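Local coordinates for protein chloramphenicol acetyltransferase (PDB 2I9D) that probably transfers an acetyl group from acetyl-CoA to a hydroxyl of chloramphenicol, and assembles as a trimer, at residues L57-R71 with V80-I92. Sequence-based numbering, arbitrary orientation.
Sequences LYAVLRAANEIPEFR and VVLYDTIDMLSPI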
ATOM      1  N   LEU A  57     -13.244   3.520 -16.290  1.00 27.68           N
ATOM      2  CA  LEU A  57     -12.013   3.783 -17.021  1.00 28.09           C
ATOM      3  C   LEU A  57     -12.037   5.219 -17.546  1.00 28.88           C
ATOM      4  O   LEU A  57     -11.044   5.971 -17.429  1.00 28.98           O
ATOM      5  CB  LEU A  57     -11.810   2.766 -18.156  1.00 28.00           C
ATOM      6  CG  LEU A  57     -10.396   2.678 -18.753  1.00 27.79           C
ATOM      7  CD1 LEU A  57      -9.456   2.030 -17.729  1.00 27.01           C
ATOM      8  CD2 LEU A  57     -10.360   1.864 -20.081  1.00 26.40           C
ATOM      9  N   TYR A  58     -13.178   5.606 -18.104  1.00 29.63           N
ATOM     10  CA  TYR A  58     -13.359   6.972 -18.562  1.00 30.61           C
ATOM     11  C   TYR A  58     -13.231   7.992 -17.422  1.00 29.89           C
ATOM     12  O   TYR A  58     -12.521   9.004 -17.559  1.00 29.04           O
ATOM     13  CB  TYR A  58     -14.716   7.144 -19.261  1.00 32.73           C
ATOM     14  CG  TYR A  58     -14.935   8.563 -19.710  1.00 34.90           C
ATOM     15  CD1 TYR A  58     -14.197   9.086 -20.761  1.00 37.62           C
ATOM     16  CD2 TYR A  58     -15.826   9.399 -19.051  1.00 37.36           C
ATOM     17  CE1 TYR A  58     -14.360  10.395 -21.182  1.00 39.35           C
ATOM     18  CE2 TYR A  58     -16.006  10.727 -19.469  1.00 41.31           C
ATOM     19  CZ  TYR A  58     -15.254  11.210 -20.539  1.00 39.72           C
ATOM     20  OH  TYR A  58     -15.401  12.508 -20.987  1.00 41.60           O
ATOM     21  N   ALA A  59     -13.934   7.719 -16.318  1.00 29.48           N
ATOM     22  CA  ALA A  59     -13.922   8.596 -15.137  1.00 29.41           C
ATOM     23  C   ALA A  59     -12.500   8.885 -14.688  1.00 29.36           C
ATOM     24  O   ALA A  59     -12.146  10.037 -14.420  1.00 29.86           O
ATOM     25  CB  ALA A  59     -14.731   7.981 -13.998  1.00 28.90           C
ATOM     26  N   VAL A  60     -11.685   7.831 -14.617  1.00 28.79           N
ATOM     27  CA  VAL A  60     -10.308   7.955 -14.167  1.00 27.95           C
ATOM     28  C   VAL A  60      -9.481   8.746 -15.195  1.00 27.92           C
ATOM     29  O   VAL A  60      -8.704   9.641 -14.825  1.00 27.10           O
ATOM     30  CB  VAL A  60      -9.685   6.545 -13.879  1.00 28.39           C
ATOM     31  CG1 VAL A  60      -8.136   6.598 -13.847  1.00 26.89           C
ATOM     32  CG2 VAL A  60     -10.234   5.965 -12.596  1.00 26.94           C
ATOM     33  N   LEU A  61      -9.650   8.407 -16.477  1.00 28.04           N
ATOM     34  CA  LEU A  61      -8.863   9.034 -17.559  1.00 28.57           C
ATOM     35  C   LEU A  61      -9.184  10.538 -17.678  1.00 29.53           C
ATOM     36  O   LEU A  61      -8.271  11.374 -17.866  1.00 29.48           O
ATOM     37  CB  LEU A  61      -9.083   8.322 -18.902  1.00 27.82           C
ATOM     38  CG  LEU A  61      -8.192   8.735 -20.083  1.00 27.97           C
ATOM     39  CD1 LEU A  61      -6.711   8.535 -19.770  1.00 26.15           C
ATOM     40  CD2 LEU A  61      -8.569   7.973 -21.313  1.00 26.75           C
ATOM     41  N   ARG A  62     -10.473  10.856 -17.545  1.00 30.49           N
ATOM     42  CA  ARG A  62     -10.955  12.227 -17.576  1.00 32.16           C
ATOM     43  C   ARG A  62     -10.415  13.057 -16.420  1.00 31.84           C
ATOM     44  O   ARG A  62      -9.983  14.182 -16.636  1.00 32.45           O
ATOM     45  CB  ARG A  62     -12.485  12.275 -17.608  1.00 33.09           C
ATOM     46  CG  ARG A  62     -13.060  13.717 -17.663  1.00 37.83           C
ATOM     47  CD  ARG A  62     -14.468  13.759 -18.250  1.00 43.27           C
ATOM     48  NE  ARG A  62     -15.116  15.053 -18.036  1.00 48.94           N
ATOM     49  CZ  ARG A  62     -16.361  15.342 -18.421  1.00 52.82           C
ATOM     50  NH1 ARG A  62     -17.100  14.422 -19.053  1.00 53.99           N
ATOM     51  NH2 ARG A  62     -16.872  16.550 -18.170  1.00 52.28           N
ATOM     52  N   ALA A  63     -10.423  12.511 -15.204  1.00 32.27           N
ATOM     53  CA  ALA A  63      -9.839  13.209 -14.043  1.00 32.33           C
ATOM     54  C   ALA A  63      -8.345  13.536 -14.202  1.00 32.54           C
ATOM     55  O   ALA A  63      -7.878  14.596 -13.771  1.00 32.82           O
ATOM     56  CB  ALA A  63     -10.096  12.422 -12.758  1.00 32.06           C
ATOM     57  N   ALA A  64      -7.603  12.631 -14.842  1.00 33.08           N
ATOM     58  CA  ALA A  64      -6.154  12.791 -15.041  1.00 33.26           C
ATOM     59  C   ALA A  64      -5.880  13.888 -16.073  1.00 33.49           C
ATOM     60  O   ALA A  64      -4.907  14.651 -15.974  1.00 33.33           O
ATOM     61  CB  ALA A  64      -5.535  11.475 -15.484  1.00 32.50           C
ATOM     62  N   ASN A  65      -6.744  13.945 -17.077  1.00 33.79           N
ATOM     63  CA  ASN A  65      -6.675  15.001 -18.063  1.00 34.24           C
ATOM     64  C   ASN A  65      -7.068  16.348 -17.474  1.00 34.98           C
ATOM     65  O   ASN A  65      -6.398  17.356 -17.759  1.00 35.29           O
ATOM     66  CB  ASN A  65      -7.522  14.636 -19.270  1.00 34.35           C
ATOM     67  CG  ASN A  65      -6.768  13.751 -20.236  1.00 34.18           C
ATOM     68  OD1 ASN A  65      -5.942  14.236 -20.999  1.00 33.96           O
ATOM     69  ND2 ASN A  65      -7.032  12.448 -20.195  1.00 34.53           N
ATOM     70  N   GLU A  66      -8.088  16.351 -16.602  1.00 34.68           N
ATOM     71  CA  GLU A  66      -8.649  17.610 -16.077  1.00 35.47           C
ATOM     72  C   GLU A  66      -7.884  18.265 -14.946  1.00 34.86           C
ATOM     73  O   GLU A  66      -8.066  19.452 -14.713  1.00 34.43           O
ATOM     74  CB  GLU A  66     -10.143  17.493 -15.747  1.00 35.04           C
ATOM     75  CG  GLU A  66     -11.004  17.396 -16.994  1.00 36.38           C
ATOM     76  CD  GLU A  66     -12.510  17.380 -16.712  1.00 37.05           C
ATOM     77  OE1 GLU A  66     -12.916  17.500 -15.534  1.00 40.47           O
ATOM     78  OE2 GLU A  66     -13.290  17.251 -17.681  1.00 39.59           O
ATOM     79  N   ILE A  67      -7.006  17.508 -14.282  1.00 34.83           N
ATOM     80  CA  ILE A  67      -6.157  18.035 -13.215  1.00 34.68           C
ATOM     81  C   ILE A  67      -4.720  18.048 -13.731  1.00 35.55           C
ATOM     82  O   ILE A  67      -4.103  16.988 -13.855  1.00 36.72           O
ATOM     83  CB  ILE A  67      -6.298  17.203 -11.893  1.00 34.51           C
ATOM     84  CG1 ILE A  67      -7.761  17.160 -11.450  1.00 34.04           C
ATOM     85  CG2 ILE A  67      -5.460  17.784 -10.766  1.00 33.49           C
ATOM     86  CD1 ILE A  67      -8.100  16.014 -10.511  1.00 34.12           C
ATOM     87  N   PRO A  68      -4.174  19.242 -14.042  1.00 35.78           N
ATOM     88  CA  PRO A  68      -2.946  19.287 -14.844  1.00 35.47           C
ATOM     89  C   PRO A  68      -1.718  18.688 -14.170  1.00 34.87           C
ATOM     90  O   PRO A  68      -0.760  18.343 -14.851  1.00 35.65           O
ATOM     91  CB  PRO A  68      -2.744  20.798 -15.121  1.00 34.96           C
ATOM     92  CG  PRO A  68      -3.474  21.494 -14.063  1.00 36.05           C
ATOM     93  CD  PRO A  68      -4.632  20.598 -13.659  1.00 36.31           C
ATOM     94  N   GLU A  69      -1.728  18.574 -12.847  1.00 34.26           N
ATOM     95  CA  GLU A  69      -0.609  17.974 -12.124  1.00 33.07           C
ATOM     96  C   GLU A  69      -0.404  16.503 -12.511  1.00 31.87           C
ATOM     97  O   GLU A  69       0.691  15.975 -12.368  1.00 31.36           O
ATOM     98  CB  GLU A  69      -0.819  18.110 -10.608  1.00 33.27           C
ATOM     99  CG  GLU A  69      -0.500  19.514 -10.048  1.00 35.24           C
ATOM    100  CD  GLU A  69      -1.602  20.533 -10.340  1.00 34.35           C
ATOM    101  OE1 GLU A  69      -2.690  20.158 -10.795  1.00 34.71           O
ATOM    102  OE2 GLU A  69      -1.379  21.724 -10.109  1.00 37.72           O
ATOM    103  N   PHE A  70      -1.467  15.870 -13.008  1.00 30.63           N
ATOM    104  CA  PHE A  70      -1.458  14.463 -13.410  1.00 30.50           C
ATOM    105  C   PHE A  70      -0.974  14.255 -14.848  1.00 30.05           C
ATOM    106  O   PHE A  70      -0.957  13.136 -15.343  1.00 30.94           O
ATOM    107  CB  PHE A  70      -2.856  13.833 -13.174  1.00 30.25           C
ATOM    108  CG  PHE A  70      -3.193  13.651 -11.701  1.00 30.56           C
ATOM    109  CD1 PHE A  70      -3.010  12.412 -11.077  1.00 30.91           C
ATOM    110  CD2 PHE A  70      -3.660  14.732 -10.937  1.00 30.32           C
ATOM    111  CE1 PHE A  70      -3.291  12.240  -9.717  1.00 30.75           C
ATOM    112  CE2 PHE A  70      -3.945  14.586  -9.577  1.00 32.20           C
ATOM    113  CZ  PHE A  70      -3.758  13.334  -8.958  1.00 32.34           C
ATOM    114  N   ARG A  71      -0.574  15.343 -15.507  1.00 29.79           N
ATOM    115  CA  ARG A  71      -0.098  15.323 -16.887  1.00 29.41           C
ATOM    116  C   ARG A  71       1.408  15.535 -16.966  1.00 29.12           C
ATOM    117  O   ARG A  71       1.981  15.503 -18.061  1.00 28.78           O
ATOM    118  CB  ARG A  71      -0.835  16.391 -17.708  1.00 29.59           C
ATOM    119  CG  ARG A  71      -2.303  15.997 -18.031  1.00 32.64           C
ATOM    120  CD  ARG A  71      -2.861  16.737 -19.244  1.00 36.94           C
ATOM    121  NE  ARG A  71      -3.739  17.812 -18.821  1.00 43.14           N
ATOM    122  CZ  ARG A  71      -3.401  19.092 -18.757  1.00 45.02           C
ATOM    123  NH1 ARG A  71      -2.203  19.492 -19.135  1.00 46.00           N
ATOM    124  NH2 ARG A  71      -4.281  19.972 -18.316  1.00 46.24           N
ATOM    125  N   VAL A  80      11.505  17.469 -17.223  1.00 35.66           N
ATOM    126  CA  VAL A  80      10.121  17.635 -16.831  1.00 35.11           C
ATOM    127  C   VAL A  80       9.323  18.208 -17.990  1.00 35.81           C
ATOM    128  O   VAL A  80       9.683  19.246 -18.551  1.00 36.84           O
ATOM    129  CB  VAL A  80       9.973  18.496 -15.561  1.00 34.99           C
ATOM    130  CG1 VAL A  80       8.492  18.730 -15.205  1.00 33.39           C
ATOM    131  CG2 VAL A  80      10.731  17.848 -14.412  1.00 33.58           C
ATOM    132  N   VAL A  81       8.245  17.505 -18.344  1.00 35.98           N
ATOM    133  CA  VAL A  81       7.345  17.883 -19.415  1.00 36.06           C
ATOM    134  C   VAL A  81       5.889  17.826 -18.961  1.00 36.11           C
ATOM    135  O   VAL A  81       5.543  17.116 -18.024  1.00 36.40           O
ATOM    136  CB  VAL A  81       7.526  16.970 -20.657  1.00 36.20           C
ATOM    137  CG1 VAL A  81       8.933  17.115 -21.226  1.00 36.47           C
ATOM    138  CG2 VAL A  81       7.246  15.517 -20.301  1.00 36.48           C
ATOM    139  N   LEU A  82       5.037  18.568 -19.647  1.00 36.14           N
ATOM    140  CA  LEU A  82       3.613  18.538 -19.391  1.00 36.57           C
ATOM    141  C   LEU A  82       2.946  18.166 -20.711  1.00 35.93           C
ATOM    142  O   LEU A  82       3.093  18.893 -21.670  1.00 36.75           O
ATOM    143  CB  LEU A  82       3.138  19.912 -18.865  1.00 35.71           C
ATOM    144  CG  LEU A  82       1.630  20.231 -18.873  1.00 38.19           C
ATOM    145  CD1 LEU A  82       0.860  19.368 -17.886  1.00 38.50           C
ATOM    146  CD2 LEU A  82       1.326  21.725 -18.615  1.00 37.66           C
ATOM    147  N   TYR A  83       2.248  17.033 -20.763  1.00 35.70           N
ATOM    148  CA  TYR A  83       1.532  16.586 -21.973  1.00 35.48           C
ATOM    149  C   TYR A  83       0.176  17.295 -22.131  1.00 36.66           C
ATOM    150  O   TYR A  83      -0.518  17.515 -21.147  1.00 37.14           O
ATOM    151  CB  TYR A  83       1.342  15.050 -21.975  1.00 33.92           C
ATOM    152  CG  TYR A  83       2.599  14.267 -22.321  1.00 32.95           C
ATOM    153  CD1 TYR A  83       2.845  13.814 -23.628  1.00 32.71           C
ATOM    154  CD2 TYR A  83       3.558  14.006 -21.352  1.00 30.78           C
ATOM    155  CE1 TYR A  83       4.041  13.084 -23.935  1.00 31.84           C
ATOM    156  CE2 TYR A  83       4.731  13.306 -21.648  1.00 29.88           C
ATOM    157  CZ  TYR A  83       4.975  12.850 -22.929  1.00 30.53           C
ATOM    158  OH  TYR A  83       6.161  12.167 -23.175  1.00 29.93           O
ATOM    159  N   ASP A  84      -0.204  17.649 -23.360  1.00 37.70           N
ATOM    160  CA  ASP A  84      -1.502  18.277 -23.605  1.00 38.94           C
ATOM    161  C   ASP A  84      -2.579  17.302 -23.179  1.00 38.87           C
ATOM    162  O   ASP A  84      -3.553  17.684 -22.549  1.00 39.01           O
ATOM    163  CB  ASP A  84      -1.733  18.569 -25.103  1.00 39.74           C
ATOM    164  CG  ASP A  84      -0.846  19.717 -25.669  1.00 43.42           C
ATOM    165  OD1 ASP A  84       0.096  20.207 -24.989  1.00 42.75           O
ATOM    166  OD2 ASP A  84      -1.119  20.116 -26.840  1.00 46.40           O
ATOM    167  N   THR A  85      -2.399  16.040 -23.560  1.00 38.11           N
ATOM    168  CA  THR A  85      -3.434  15.023 -23.424  1.00 37.68           C
ATOM    169  C   THR A  85      -2.818  13.701 -22.913  1.00 36.71           C
ATOM    170  O   THR A  85      -1.680  13.343 -23.266  1.00 36.43           O
ATOM    171  CB  THR A  85      -4.191  14.836 -24.777  1.00 37.28           C
ATOM    172  OG1 THR A  85      -4.949  16.017 -25.039  1.00 40.43           O
ATOM    173  CG2 THR A  85      -5.140  13.667 -24.762  1.00 37.29           C
ATOM    174  N   ILE A  86      -3.601  13.004 -22.091  1.00 35.14           N
ATOM    175  CA  ILE A  86      -3.223  11.743 -21.472  1.00 34.07           C
ATOM    176  C   ILE A  86      -4.166  10.655 -21.971  1.00 32.65           C
ATOM    177  O   ILE A  86      -5.391  10.802 -21.908  1.00 32.56           O
ATOM    178  CB  ILE A  86      -3.278  11.858 -19.912  1.00 34.43           C
ATOM    179  CG1 ILE A  86      -2.326  12.952 -19.419  1.00 35.01           C
ATOM    180  CG2 ILE A  86      -2.979  10.509 -19.223  1.00 34.38           C
ATOM    181  CD1 ILE A  86      -0.867  12.811 -19.885  1.00 33.23           C
ATOM    182  N   ASP A  87      -3.593   9.585 -22.503  1.00 30.89           N
ATOM    183  CA  ASP A  87      -4.375   8.424 -22.883  1.00 29.65           C
ATOM    184  C   ASP A  87      -4.213   7.270 -21.890  1.00 28.68           C
ATOM    185  O   ASP A  87      -3.449   7.365 -20.918  1.00 27.14           O
ATOM    186  CB  ASP A  87      -4.030   7.970 -24.294  1.00 30.49           C
ATOM    187  CG  ASP A  87      -4.367   9.021 -25.346  1.00 31.96           C
ATOM    188  OD1 ASP A  87      -5.415   9.708 -25.243  1.00 33.86           O
ATOM    189  OD2 ASP A  87      -3.578   9.146 -26.295  1.00 35.83           O
HETATM  190  N   MSE A  88      -4.970   6.204 -22.131  1.00 27.89           N
HETATM  191  CA  MSE A  88      -5.063   5.090 -21.206  1.00 28.15           C
HETATM  192  C   MSE A  88      -4.386   3.844 -21.766  1.00 27.47           C
HETATM  193  O   MSE A  88      -4.626   3.464 -22.911  1.00 27.09           O
HETATM  194  CB  MSE A  88      -6.544   4.768 -20.900  1.00 28.11           C
HETATM  195  CG  MSE A  88      -6.776   3.511 -20.054  1.00 29.10           C
HETATM  196 SE   MSE A  88      -6.076   3.675 -18.181  1.00 36.36          SE
HETATM  197  CE  MSE A  88      -7.432   4.930 -17.435  1.00 29.74           C
ATOM    198  N   LEU A  89      -3.532   3.229 -20.948  1.00 26.48           N
ATOM    199  CA  LEU A  89      -3.138   1.840 -21.145  1.00 25.20           C
ATOM    200  C   LEU A  89      -3.920   1.000 -20.153  1.00 24.66           C
ATOM    201  O   LEU A  89      -4.123   1.405 -19.016  1.00 25.03           O
ATOM    202  CB  LEU A  89      -1.642   1.622 -20.901  1.00 24.35           C
ATOM    203  CG  LEU A  89      -0.637   2.294 -21.831  1.00 24.10           C
ATOM    204  CD1 LEU A  89       0.741   1.752 -21.552  1.00 20.51           C
ATOM    205  CD2 LEU A  89      -0.971   2.118 -23.325  1.00 20.15           C
ATOM    206  N   SER A  90      -4.333  -0.185 -20.566  1.00 23.69           N
ATOM    207  CA  SER A  90      -4.967  -1.076 -19.655  1.00 23.88           C
ATOM    208  C   SER A  90      -4.756  -2.538 -20.081  1.00 24.30           C
ATOM    209  O   SER A  90      -4.896  -2.864 -21.272  1.00 23.48           O
ATOM    210  CB  SER A  90      -6.479  -0.736 -19.487  1.00 23.78           C
ATOM    211  OG  SER A  90      -7.085  -1.616 -18.540  1.00 22.36           O
ATOM    212  N   PRO A  91      -4.414  -3.416 -19.104  1.00 24.88           N
ATOM    213  CA  PRO A  91      -4.307  -4.862 -19.366  1.00 25.34           C
ATOM    214  C   PRO A  91      -5.680  -5.572 -19.479  1.00 27.25           C
ATOM    215  O   PRO A  91      -6.293  -5.964 -18.463  1.00 27.77           O
ATOM    216  CB  PRO A  91      -3.489  -5.395 -18.168  1.00 24.91           C
ATOM    217  CG  PRO A  91      -3.706  -4.407 -17.054  1.00 24.36           C
ATOM    218  CD  PRO A  91      -4.048  -3.062 -17.711  1.00 24.20           C
ATOM    219  N   ILE A  92      -6.128  -5.774 -20.712  1.00 28.15           N
ATOM    220  CA  ILE A  92      -7.373  -6.467 -20.974  1.00 29.78           C
ATOM    221  C   ILE A  92      -7.212  -7.980 -20.846  1.00 31.77           C
ATOM    222  O   ILE A  92      -6.379  -8.584 -21.535  1.00 32.21           O
ATOM    223  CB  ILE A  92      -7.980  -6.038 -22.342  1.00 29.11           C
ATOM    224  CG1 ILE A  92      -8.085  -4.502 -22.391  1.00 27.50           C
ATOM    225  CG2 ILE A  92      -9.362  -6.696 -22.551  1.00 29.51           C
ATOM    226  CD1 ILE A  92      -8.990  -3.888 -21.248  1.00 24.99           C
TER
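In this CoA-dependent acyltransferase fold, the C-terminal part of helix 52-66 packs on strand 87-93 of the mixed sheet; N65 bonds the helix end to the link before that strand at I86, and R71 bonds to Y83 at the end of strand 80-83. The N65 carboxamide pairs with the backbone of I86 through both its ends: OD1 accepts from I86 N at 2.9 Å, and ND2 donates almost straight (171°) to I86 O, which lies in the amide plane. ND2 also donates to L61 O, above that carbonyl's plane, so three bonds fix the flip of the amide. R71 O accepts from Y83 N at 3.1 Å. Bent at chi3 (-103°), the R71 side chain swings back to the helix end, where NE meets N65 O in plane on a lone pair at 2.9 Å, while NH1 donates to Y83 O at 3.3 Å. D84 O sits over one guanidinium face, and CG of R71 rests on I86 CG1. A leucine in place of R71 would probably leave N65 O and Y83 O without these donors, losing the side-chain bridge from helix end to strand end. Farther along, selenomethionine M88, bent at chi2 and chi3, curls its CE against L57 CD1 (3.5 Å), and L61 CD2 lies on M88 CB. Directional bonds thus hold the turn, N65 gripping I86 N and O and R71 linking N65 O to Y83 O, whereas L57 and L61 meet M88 through apolar packing.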